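Local coordinates for protein beta-galactosidase (Bacillus circulans subsp. alkalophilus, PDB 3TTY) that hydrolyses terminal beta-D-galactosyl residues of beta-galactosides, binds galactose in its TIM barrel, and assembles as a trimer, at residues L203-S208 with Q215-D220; I444-D449 with M463-F468; T41-S46 with T60-I65. All coordinates share one frame; numbering follows the deposited sequence.

Interaction 1: residues L203-S208 with Q215-D220; sequences LSEEWS and QGISLD
A buried side-chain hydrogen bond joins Glu-206 to Ser-218, linking a short hairpin to the helix that follows it. Glu-206 starts strand 206-207, which pairs antiparallel with strand 211-212. Ser-218 lies in the first turn of helix 215-243. The whole unit belongs to the TIM-barrel family region. The backbones stay well apart, with CA of Glu-206 and CA of Ser-218 7.9 Å from each other.

Ser-218 OG donates to Glu-206 OE1, and the modelled distance is a very short 2.5 Å. The length is better not read as a measure of strength. The Glu-206 chain is extended beyond CG (chi2 -172°), and this carries the carboxylate across to the helix. Ser-218 OG lies anti to its carbonyl carbon (chi1 -65°), which turns the hydroxyl toward the hairpin. The same OE1 forms a salt bridge with Arg-222, one turn further along the helix. Ser-218 OG has a second partner in Thr-212 OG1, on the hairpin.

Glu-205 and Ile-217 add a looser contact beside this bond. Glu-205 OE1 is 4.4 Å from Ile-217 CD1, but its polar partner is His-189. The other oxygen, OE2, accepts from Gly-110 N of the second subunit. Ser-204 O takes a hydrogen bond from Arg-106 of that subunit, so this loop also belongs to the trimer interface.

The buried carboxylate of Glu-206 is thus met by a hydroxyl and a guanidinium, both from the start of one helix. The positive charge of Arg-222 probably helps to keep Glu-206 ionised in this enclosed place.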
loop_
_atom_site.group_PDB
_atom_site.type_symbol
_atom_site.label_atom_id
_atom_site.label_comp_id
_atom_site.label_asym_id
_atom_site.label_seq_id
_atom_site.Cartn_x
_atom_site.Cartn_y
_atom_site.Cartn_z
ATOM N N LEU A 203 -17.634 -4.931 -1.651
ATOM C CA LEU A 203 -18.620 -5.520 -0.755
ATOM C C LEU A 203 -19.032 -6.920 -1.224
ATOM O O LEU A 203 -19.654 -7.657 -0.475
ATOM C CB LEU A 203 -19.869 -4.631 -0.634
ATOM C CG LEU A 203 -19.712 -3.185 -0.127
ATOM C CD1 LEU A 203 -21.063 -2.433 -0.061
ATOM C CD2 LEU A 203 -19.010 -3.141 1.229
ATOM N N SER A 204 -18.683 -7.283 -2.459
ATOM C CA SER A 204 -19.261 -8.475 -3.071
ATOM C C SER A 204 -18.241 -9.440 -3.685
ATOM O O SER A 204 -17.701 -10.263 -2.971
ATOM C CB SER A 204 -20.358 -8.087 -4.076
ATOM O OG SER A 204 -19.873 -7.147 -5.023
ATOM N N GLU A 205 -17.972 -9.336 -4.990
ATOM C CA GLU A 205 -17.082 -10.283 -5.664
ATOM C C GLU A 205 -15.644 -9.802 -5.864
ATOM O O GLU A 205 -14.782 -10.579 -6.263
ATOM C CB GLU A 205 -17.635 -10.655 -7.043
ATOM C CG GLU A 205 -19.006 -11.290 -7.045
ATOM C CD GLU A 205 -19.034 -12.685 -6.417
ATOM O OE1 GLU A 205 -20.104 -13.318 -6.470
ATOM O OE2 GLU A 205 -18.003 -13.140 -5.870
ATOM N N GLU A 206 -15.384 -8.525 -5.625
ATOM C CA GLU A 206 -14.108 -7.948 -6.052
ATOM C C GLU A 206 -13.270 -7.465 -4.891
ATOM O O GLU A 206 -13.785 -7.217 -3.803
ATOM C CB GLU A 206 -14.319 -6.809 -7.058
ATOM C CG GLU A 206 -14.848 -7.317 -8.400
ATOM C CD GLU A 206 -14.898 -6.254 -9.492
ATOM O OE1 GLU A 206 -15.533 -6.522 -10.534
ATOM O OE2 GLU A 206 -14.305 -5.163 -9.321
ATOM N N TRP A 207 -11.971 -7.359 -5.124
ATOM C CA TRP A 207 -11.093 -6.758 -4.138
ATOM C C TRP A 207 -9.835 -6.248 -4.809
ATOM O O TRP A 207 -9.509 -6.645 -5.931
ATOM C CB TRP A 207 -10.748 -7.742 -3.019
ATOM C CG TRP A 207 -9.892 -8.933 -3.447
ATOM C CD1 TRP A 207 -8.541 -9.082 -3.267
ATOM C CD2 TRP A 207 -10.344 -10.142 -4.092
ATOM N NE1 TRP A 207 -8.130 -10.304 -3.752
ATOM C CE2 TRP A 207 -9.213 -10.974 -4.259
ATOM C CE3 TRP A 207 -11.590 -10.598 -4.538
ATOM C CZ2 TRP A 207 -9.288 -12.230 -4.868
ATOM C CZ3 TRP A 207 -11.666 -11.854 -5.140
ATOM C CH2 TRP A 207 -10.519 -12.656 -5.295
ATOM N N SER A 208 -9.146 -5.349 -4.115
ATOM C CA SER A 208 -7.853 -4.836 -4.564
ATOM C C SER A 208 -7.918 -4.221 -5.942
ATOM O O SER A 208 -6.922 -4.209 -6.663
ATOM C CB SER A 208 -6.794 -5.941 -4.546
ATOM O OG SER A 208 -6.545 -6.370 -3.214
ATOM N N GLN A 215 -15.490 -13.548 -12.834
ATOM C CA GLN A 215 -15.114 -12.589 -13.880
ATOM C C GLN A 215 -16.282 -12.237 -14.808
ATOM O O GLN A 215 -16.359 -11.119 -15.324
ATOM C CB GLN A 215 -13.825 -12.962 -14.658
ATOM C CG GLN A 215 -13.125 -14.274 -14.319
ATOM C CD GLN A 215 -12.610 -14.382 -12.889
ATOM O OE1 GLN A 215 -13.313 -14.884 -12.018
ATOM N NE2 GLN A 215 -11.370 -13.955 -12.654
ATOM N N GLY A 216 -17.208 -13.176 -14.987
ATOM C CA GLY A 216 -18.338 -12.948 -15.861
ATOM C C GLY A 216 -19.166 -11.764 -15.403
ATOM O O GLY A 216 -19.622 -10.948 -16.215
ATOM N N ILE A 217 -19.369 -11.675 -14.094
ATOM C CA ILE A 217 -20.095 -10.562 -13.504
ATOM C C ILE A 217 -19.294 -9.252 -13.639
ATOM O O ILE A 217 -19.810 -8.235 -14.084
ATOM C CB ILE A 217 -20.402 -10.860 -12.026
ATOM C CG1 ILE A 217 -21.194 -12.165 -11.916
ATOM C CG2 ILE A 217 -21.164 -9.714 -11.388
ATOM C CD1 ILE A 217 -21.589 -12.532 -10.491
ATOM N N SER A 218 -18.023 -9.297 -13.258
ATOM C CA SER A 218 -17.153 -8.133 -13.323
ATOM C C SER A 218 -17.048 -7.606 -14.747
ATOM O O SER A 218 -17.088 -6.398 -14.982
ATOM C CB SER A 218 -15.772 -8.502 -12.803
ATOM O OG SER A 218 -15.833 -8.824 -11.426
ATOM N N LEU A 219 -16.917 -8.524 -15.696
ATOM C CA LEU A 219 -16.810 -8.170 -17.103
ATOM C C LEU A 219 -18.069 -7.454 -17.589
ATOM O O LEU A 219 -17.982 -6.383 -18.177
ATOM C CB LEU A 219 -16.552 -9.423 -17.940
ATOM C CG LEU A 219 -16.392 -9.270 -19.454
ATOM C CD1 LEU A 219 -15.390 -8.185 -19.780
ATOM C CD2 LEU A 219 -15.980 -10.613 -20.093
ATOM N N ASP A 220 -19.234 -8.055 -17.337
ATOM C CA ASP A 220 -20.517 -7.449 -17.682
ATOM C C ASP A 220 -20.782 -6.120 -17.009
ATOM O O ASP A 220 -21.418 -5.257 -17.590
ATOM C CB ASP A 220 -21.691 -8.395 -17.390
ATOM C CG ASP A 220 -21.844 -9.472 -18.449
ATOM O OD1 ASP A 220 -22.615 -10.427 -18.217
ATOM O OD2 ASP A 220 -21.167 -9.378 -19.499
#

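Interaction 2: residues I444-D449 with M463-F468; sequences ISVEED and MVKPGF
At the edge of the Phe-468 ring, in its plane, lies the carbonyl oxygen O of Val-446, 3.5 Å from Phe-468 CD1. Val-446 CB sits beyond the same edge but off the plane, 3.8 Å from CD1 of Phe-468. The two side chains cross at about a right angle. Phe-468 CG is anti to the backbone N (chi1 177°), and this sends the ring from the start of helix 468-477 toward the turn. Met-402 of strand 399-402 also touches the ring.

Lys-465 runs fully extended past Val-446, with its CD 4.2 Å from Val-446 CG2. Its ammonium makes salt bridges with Glu-406 and Asp-404. Glu-447 OE1 is 4.4 Å from Lys-465 NZ, which is beyond a salt bridge.

Residues 445-448 form a type I turn. Ser-445 OG accepts from Glu-447 N at 2.9 Å, as in an ST turn.

The contact joins the loops after strands 441-444 and 455-458 in the trimerisation domain. Val-446 O faces a C-H edge and also accepts from Arg-471, so the carbonyl has a true donor. Lys-465 spends its charge on Glu-406 and Asp-404, so toward Val-446 it offers mainly its carbon chain. Glu-447 probably adds only a longer-range attraction.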
loop_
_atom_site.group_PDB
_atom_site.type_symbol
_atom_site.label_atom_id
_atom_site.label_comp_id
_atom_site.label_asym_id
_atom_site.label_seq_id
_atom_site.Cartn_x
_atom_site.Cartn_y
_atom_site.Cartn_z
ATOM N N ILE A 444 -6.076 -1.221 -34.765
ATOM C CA ILE A 444 -7.433 -1.494 -35.237
ATOM C C ILE A 444 -8.250 -2.304 -34.241
ATOM O O ILE A 444 -7.696 -2.954 -33.362
ATOM C CB ILE A 444 -7.429 -2.255 -36.583
ATOM C CG1 ILE A 444 -6.778 -3.636 -36.423
ATOM C CG2 ILE A 444 -6.730 -1.433 -37.667
ATOM C CD1 ILE A 444 -7.124 -4.605 -37.554
ATOM N N SER A 445 -9.574 -2.247 -34.372
ATOM C CA SER A 445 -10.447 -3.107 -33.585
ATOM C C SER A 445 -10.397 -4.547 -34.125
ATOM O O SER A 445 -9.950 -4.796 -35.258
ATOM C CB SER A 445 -11.882 -2.592 -33.607
ATOM O OG SER A 445 -12.591 -3.106 -34.725
ATOM N N VAL A 446 -10.845 -5.491 -33.307
ATOM C CA VAL A 446 -10.946 -6.864 -33.743
ATOM C C VAL A 446 -11.989 -7.011 -34.848
ATOM O O VAL A 446 -12.061 -8.064 -35.479
ATOM C CB VAL A 446 -11.299 -7.817 -32.573
ATOM C CG1 VAL A 446 -10.169 -7.872 -31.576
ATOM C CG2 VAL A 446 -12.616 -7.403 -31.905
ATOM N N GLU A 447 -12.784 -5.960 -35.078
ATOM C CA GLU A 447 -13.873 -5.983 -36.058
ATOM C C GLU A 447 -13.562 -5.273 -37.371
ATOM O O GLU A 447 -14.392 -5.256 -38.275
ATOM C CB GLU A 447 -15.126 -5.339 -35.477
ATOM C CG GLU A 447 -15.753 -6.133 -34.375
ATOM C CD GLU A 447 -16.631 -5.291 -33.479
ATOM O OE1 GLU A 447 -16.610 -5.530 -32.239
ATOM O OE2 GLU A 447 -17.336 -4.397 -34.016
ATOM N N GLU A 448 -12.393 -4.658 -37.465
ATOM C CA GLU A 448 -12.039 -3.879 -38.645
ATOM C C GLU A 448 -12.006 -4.751 -39.912
ATOM O O GLU A 448 -11.635 -5.921 -39.863
ATOM C CB GLU A 448 -10.676 -3.206 -38.436
ATOM C CG GLU A 448 -10.282 -2.249 -39.547
ATOM C CD GLU A 448 -11.298 -1.142 -39.729
ATOM O OE1 GLU A 448 -11.530 -0.387 -38.766
ATOM O OE2 GLU A 448 -11.881 -1.036 -40.832
ATOM N N ASP A 449 -12.405 -4.171 -41.038
ATOM C CA ASP A 449 -12.264 -4.815 -42.336
ATOM C C ASP A 449 -10.781 -5.113 -42.579
ATOM O O ASP A 449 -9.965 -4.205 -42.651
ATOM C CB ASP A 449 -12.824 -3.899 -43.431
ATOM C CG ASP A 449 -12.358 -4.295 -44.827
ATOM O OD1 ASP A 449 -12.145 -5.503 -45.082
ATOM O OD2 ASP A 449 -12.197 -3.383 -45.671
ATOM N N MET A 463 -9.543 -13.257 -25.537
ATOM C CA MET A 463 -10.955 -13.380 -25.887
ATOM C C MET A 463 -11.190 -13.362 -27.403
ATOM O O MET A 463 -10.782 -12.430 -28.104
ATOM C CB MET A 463 -11.796 -12.287 -25.221
ATOM C CG MET A 463 -13.251 -12.215 -25.755
ATOM S SD MET A 463 -14.162 -10.836 -25.016
ATOM C CE MET A 463 -13.980 -11.280 -23.295
ATOM N N VAL A 464 -11.859 -14.401 -27.892
ATOM C CA VAL A 464 -12.261 -14.481 -29.286
ATOM C C VAL A 464 -13.777 -14.333 -29.404
ATOM O O VAL A 464 -14.526 -15.161 -28.893
ATOM C CB VAL A 464 -11.798 -15.796 -29.914
ATOM C CG1 VAL A 464 -12.423 -15.980 -31.287
ATOM C CG2 VAL A 464 -10.276 -15.805 -30.007
ATOM N N LYS A 465 -14.215 -13.257 -30.062
ATOM C CA LYS A 465 -15.630 -12.916 -30.173
ATOM C C LYS A 465 -16.236 -13.565 -31.416
ATOM O O LYS A 465 -15.506 -13.958 -32.321
ATOM C CB LYS A 465 -15.806 -11.396 -30.243
ATOM C CG LYS A 465 -15.262 -10.625 -29.043
ATOM C CD LYS A 465 -15.453 -9.133 -29.264
ATOM C CE LYS A 465 -14.808 -8.296 -28.167
ATOM N NZ LYS A 465 -15.162 -6.854 -28.340
ATOM N N PRO A 466 -17.576 -13.666 -31.468
ATOM C CA PRO A 466 -18.244 -14.297 -32.613
ATOM C C PRO A 466 -17.825 -13.626 -33.916
ATOM O O PRO A 466 -17.695 -12.391 -33.963
ATOM C CB PRO A 466 -19.731 -14.040 -32.346
ATOM C CG PRO A 466 -19.826 -13.848 -30.865
ATOM C CD PRO A 466 -18.537 -13.179 -30.464
ATOM N N GLY A 467 -17.605 -14.435 -34.949
ATOM C CA GLY A 467 -17.213 -13.931 -36.254
ATOM C C GLY A 467 -15.728 -13.628 -36.410
ATOM O O GLY A 467 -15.237 -13.483 -37.530
ATOM N N PHE A 468 -15.004 -13.523 -35.302
ATOM C CA PHE A 468 -13.593 -13.167 -35.383
ATOM C C PHE A 468 -12.751 -14.250 -36.068
ATOM O O PHE A 468 -12.057 -13.971 -37.050
ATOM C CB PHE A 468 -13.041 -12.798 -34.000
ATOM C CG PHE A 468 -11.561 -12.473 -33.984
ATOM C CD1 PHE A 468 -11.113 -11.193 -34.238
ATOM C CD2 PHE A 468 -10.629 -13.442 -33.663
ATOM C CE1 PHE A 468 -9.753 -10.883 -34.196
ATOM C CE2 PHE A 468 -9.276 -13.144 -33.624
ATOM C CZ PHE A 468 -8.835 -11.857 -33.891
#

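Interaction 3: residues T41-S46 with T60-I65; sequences TVNVFS and TWLDDI
This contact belongs to a beta-alpha-beta unit of the TIM barrel. Strand 39-42 is the second barrel strand, and helix 60-71 leads on to the third, strand 75-79. The residues just after strand 39-42 meet the first turns of that helix.

Asn-43 and Trp-61 carry the contact. Asn-43 OD1 approaches the edge of the indole near its plane, 3.2 Å from Trp-61 CH2 and 3.4 Å from Trp-61 CZ2. An amide oxygen here faces the slightly positive C-H rim of the ring. The amide and ring planes are 50° apart. The amide nitrogen points elsewhere, and ND2 of Asn-43 bonds to Ala-79 O. Asn-43 CG is anti to the backbone N (chi1 -163°), which directs the amide at the helix. Leu-62 reaches the amide carbon, with CD2 of Leu-62 4.2 Å from Asn-43 CG, the two side chains crossing at about a right angle.

Ser-46 comes to the same end of the indole at an oblique angle, its CB 3.6 Å from Trp-61 CH2. Its hydroxyl bonds to Glu-18. Leu-62 CB lies 3.7 Å above one face of the Trp-61 ring, over its centre. Lys-49 makes a cation-pi contact with the same indole.

With a leucine in place of this asparagine, Ala-79 O would probably lose its amide donor and the indole rim its facing oxygen.

Phe-45, between Asn-43 and Ser-46, lines the galactose pocket, and its ring meets Trp-187 of the third subunit. Asn-43 and Trp-61 both touch Ile-50 of helix 47-50. Val-42 pairs through its backbone with Cys-77 and Ala-79, so strand 75-79 lies beside strand 39-42, and Asn-43 and Val-44 still touch it, on Leu-78 and Ala-79. Helix 60-71 packs on the outer side of the barrel.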
loop_
_atom_site.group_PDB
_atom_site.type_symbol
_atom_site.label_atom_id
_atom_site.label_comp_id
_atom_site.label_asym_id
_atom_site.label_seq_id
_atom_site.Cartn_x
_atom_site.Cartn_y
_atom_site.Cartn_z
ATOM N N THR A 41 -11.963 26.576 -26.458
ATOM C CA THR A 41 -12.890 25.590 -25.914
ATOM C C THR A 41 -13.419 26.168 -24.614
ATOM O O THR A 41 -12.718 26.197 -23.609
ATOM C CB THR A 41 -12.172 24.250 -25.615
ATOM O OG1 THR A 41 -11.632 23.701 -26.826
ATOM C CG2 THR A 41 -13.125 23.241 -24.969
ATOM N N VAL A 42 -14.655 26.644 -24.628
ATOM C CA VAL A 42 -15.166 27.416 -23.502
ATOM C C VAL A 42 -16.347 26.735 -22.832
ATOM O O VAL A 42 -16.934 25.799 -23.384
ATOM C CB VAL A 42 -15.593 28.817 -23.952
ATOM C CG1 VAL A 42 -14.446 29.494 -24.703
ATOM C CG2 VAL A 42 -16.825 28.714 -24.835
ATOM N N ASN A 43 -16.668 27.195 -21.626
ATOM C CA ASN A 43 -17.816 26.700 -20.865
ATOM C C ASN A 43 -17.746 25.225 -20.453
ATOM O O ASN A 43 -18.788 24.562 -20.336
ATOM C CB ASN A 43 -19.104 26.929 -21.647
ATOM C CG ASN A 43 -20.344 26.817 -20.777
ATOM O OD1 ASN A 43 -20.430 27.433 -19.700
ATOM N ND2 ASN A 43 -21.309 26.019 -21.232
ATOM N N VAL A 44 -16.539 24.699 -20.242
ATOM C CA VAL A 44 -16.412 23.289 -19.851
ATOM C C VAL A 44 -16.886 23.077 -18.414
ATOM O O VAL A 44 -17.479 22.046 -18.094
ATOM C CB VAL A 44 -14.976 22.761 -19.985
ATOM C CG1 VAL A 44 -14.912 21.284 -19.611
ATOM C CG2 VAL A 44 -14.455 22.969 -21.385
ATOM N N PHE A 45 -16.656 24.064 -17.554
ATOM C CA PHE A 45 -16.876 23.865 -16.125
ATOM C C PHE A 45 -17.642 24.993 -15.466
ATOM O O PHE A 45 -17.179 25.571 -14.481
ATOM C CB PHE A 45 -15.542 23.637 -15.400
ATOM C CG PHE A 45 -14.926 22.276 -15.663
ATOM C CD1 PHE A 45 -15.582 21.114 -15.279
ATOM C CD2 PHE A 45 -13.690 22.161 -16.272
ATOM C CE1 PHE A 45 -15.016 19.856 -15.499
ATOM C CE2 PHE A 45 -13.119 20.908 -16.507
ATOM C CZ PHE A 45 -13.786 19.752 -16.117
ATOM N N SER A 46 -18.828 25.294 -15.986
ATOM C CA SER A 46 -19.568 26.439 -15.487
ATOM C C SER A 46 -21.044 26.127 -15.295
ATOM O O SER A 46 -21.898 27.012 -15.396
ATOM C CB SER A 46 -19.389 27.636 -16.424
ATOM O OG SER A 46 -18.262 28.396 -16.040
ATOM N N THR A 60 -25.975 35.306 -19.856
ATOM C CA THR A 60 -25.491 36.629 -20.265
ATOM C C THR A 60 -23.967 36.731 -20.216
ATOM O O THR A 60 -23.359 37.324 -21.104
ATOM C CB THR A 60 -26.159 37.778 -19.471
ATOM O OG1 THR A 60 -25.780 37.707 -18.089
ATOM C CG2 THR A 60 -27.679 37.689 -19.597
ATOM N N TRP A 61 -23.358 36.120 -19.202
ATOM C CA TRP A 61 -21.905 36.118 -19.045
ATOM C C TRP A 61 -21.262 35.416 -20.236
ATOM O O TRP A 61 -20.234 35.849 -20.765
ATOM C CB TRP A 61 -21.500 35.402 -17.741
ATOM C CG TRP A 61 -21.815 33.929 -17.762
ATOM C CD1 TRP A 61 -23.014 33.345 -17.482
ATOM C CD2 TRP A 61 -20.926 32.864 -18.124
ATOM N NE1 TRP A 61 -22.927 31.982 -17.640
ATOM C CE2 TRP A 61 -21.656 31.661 -18.035
ATOM C CE3 TRP A 61 -19.582 32.812 -18.512
ATOM C CZ2 TRP A 61 -21.085 30.417 -18.310
ATOM C CZ3 TRP A 61 -19.016 31.575 -18.780
ATOM C CH2 TRP A 61 -19.768 30.396 -18.682
ATOM N N LEU A 62 -21.877 34.320 -20.651
ATOM C CA LEU A 62 -21.358 33.519 -21.749
ATOM C C LEU A 62 -21.554 34.218 -23.102
ATOM O O LEU A 62 -20.676 34.164 -23.959
ATOM C CB LEU A 62 -22.031 32.144 -21.753
ATOM C CG LEU A 62 -21.578 31.192 -22.847
ATOM C CD1 LEU A 62 -20.097 30.977 -22.712
ATOM C CD2 LEU A 62 -22.354 29.888 -22.755
ATOM N N ASP A 63 -22.703 34.868 -23.289
ATOM C CA ASP A 63 -22.917 35.708 -24.476
ATOM C C ASP A 63 -21.712 36.620 -24.712
ATOM O O ASP A 63 -21.214 36.727 -25.826
ATOM C CB ASP A 63 -24.165 36.591 -24.327
ATOM C CG ASP A 63 -25.455 35.802 -24.326
ATOM O OD1 ASP A 63 -25.424 34.579 -24.553
ATOM O OD2 ASP A 63 -26.514 36.422 -24.095
ATOM N N ASP A 64 -21.258 37.279 -23.650
ATOM C CA ASP A 64 -20.184 38.257 -23.753
ATOM C C ASP A 64 -18.866 37.639 -24.138
ATOM O O ASP A 64 -18.129 38.189 -24.964
ATOM C CB ASP A 64 -20.016 39.010 -22.447
ATOM C CG ASP A 64 -20.849 40.258 -22.403
ATOM O OD1 ASP A 64 -21.885 40.311 -23.120
ATOM O OD2 ASP A 64 -20.459 41.189 -21.665
ATOM N N ILE A 65 -18.563 36.499 -23.529
ATOM C CA ILE A 65 -17.361 35.768 -23.868
ATOM C C ILE A 65 -17.358 35.384 -25.347
ATOM O O ILE A 65 -16.364 35.571 -26.046
ATOM C CB ILE A 65 -17.216 34.532 -22.977
ATOM C CG1 ILE A 65 -16.757 34.972 -21.590
ATOM C CG2 ILE A 65 -16.229 33.548 -23.584
ATOM C CD1 ILE A 65 -17.128 33.990 -20.499
#

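Overall arrangement
Interactions 1 and 3 are buried and lie in the TIM-barrel region, yet their centres are about 41 Å apart. Interaction 2 is only partly buried and lies in the trimerisation domain. Interactions 1 and 2 touch where Leu-219 CD2 packs on Met-463 CE at 3.8 Å, so the helix of interaction 1 meets that second domain. Interaction 3 is remote from both. The chemistry differs with place. Interaction 1 rests on a charged hydrogen bond, whereas interactions 2 and 3 each bring an oxygen to an aromatic edge. Interactions 1 and 3 also meet neighbouring subunits, but interaction 2 stays within its own chain.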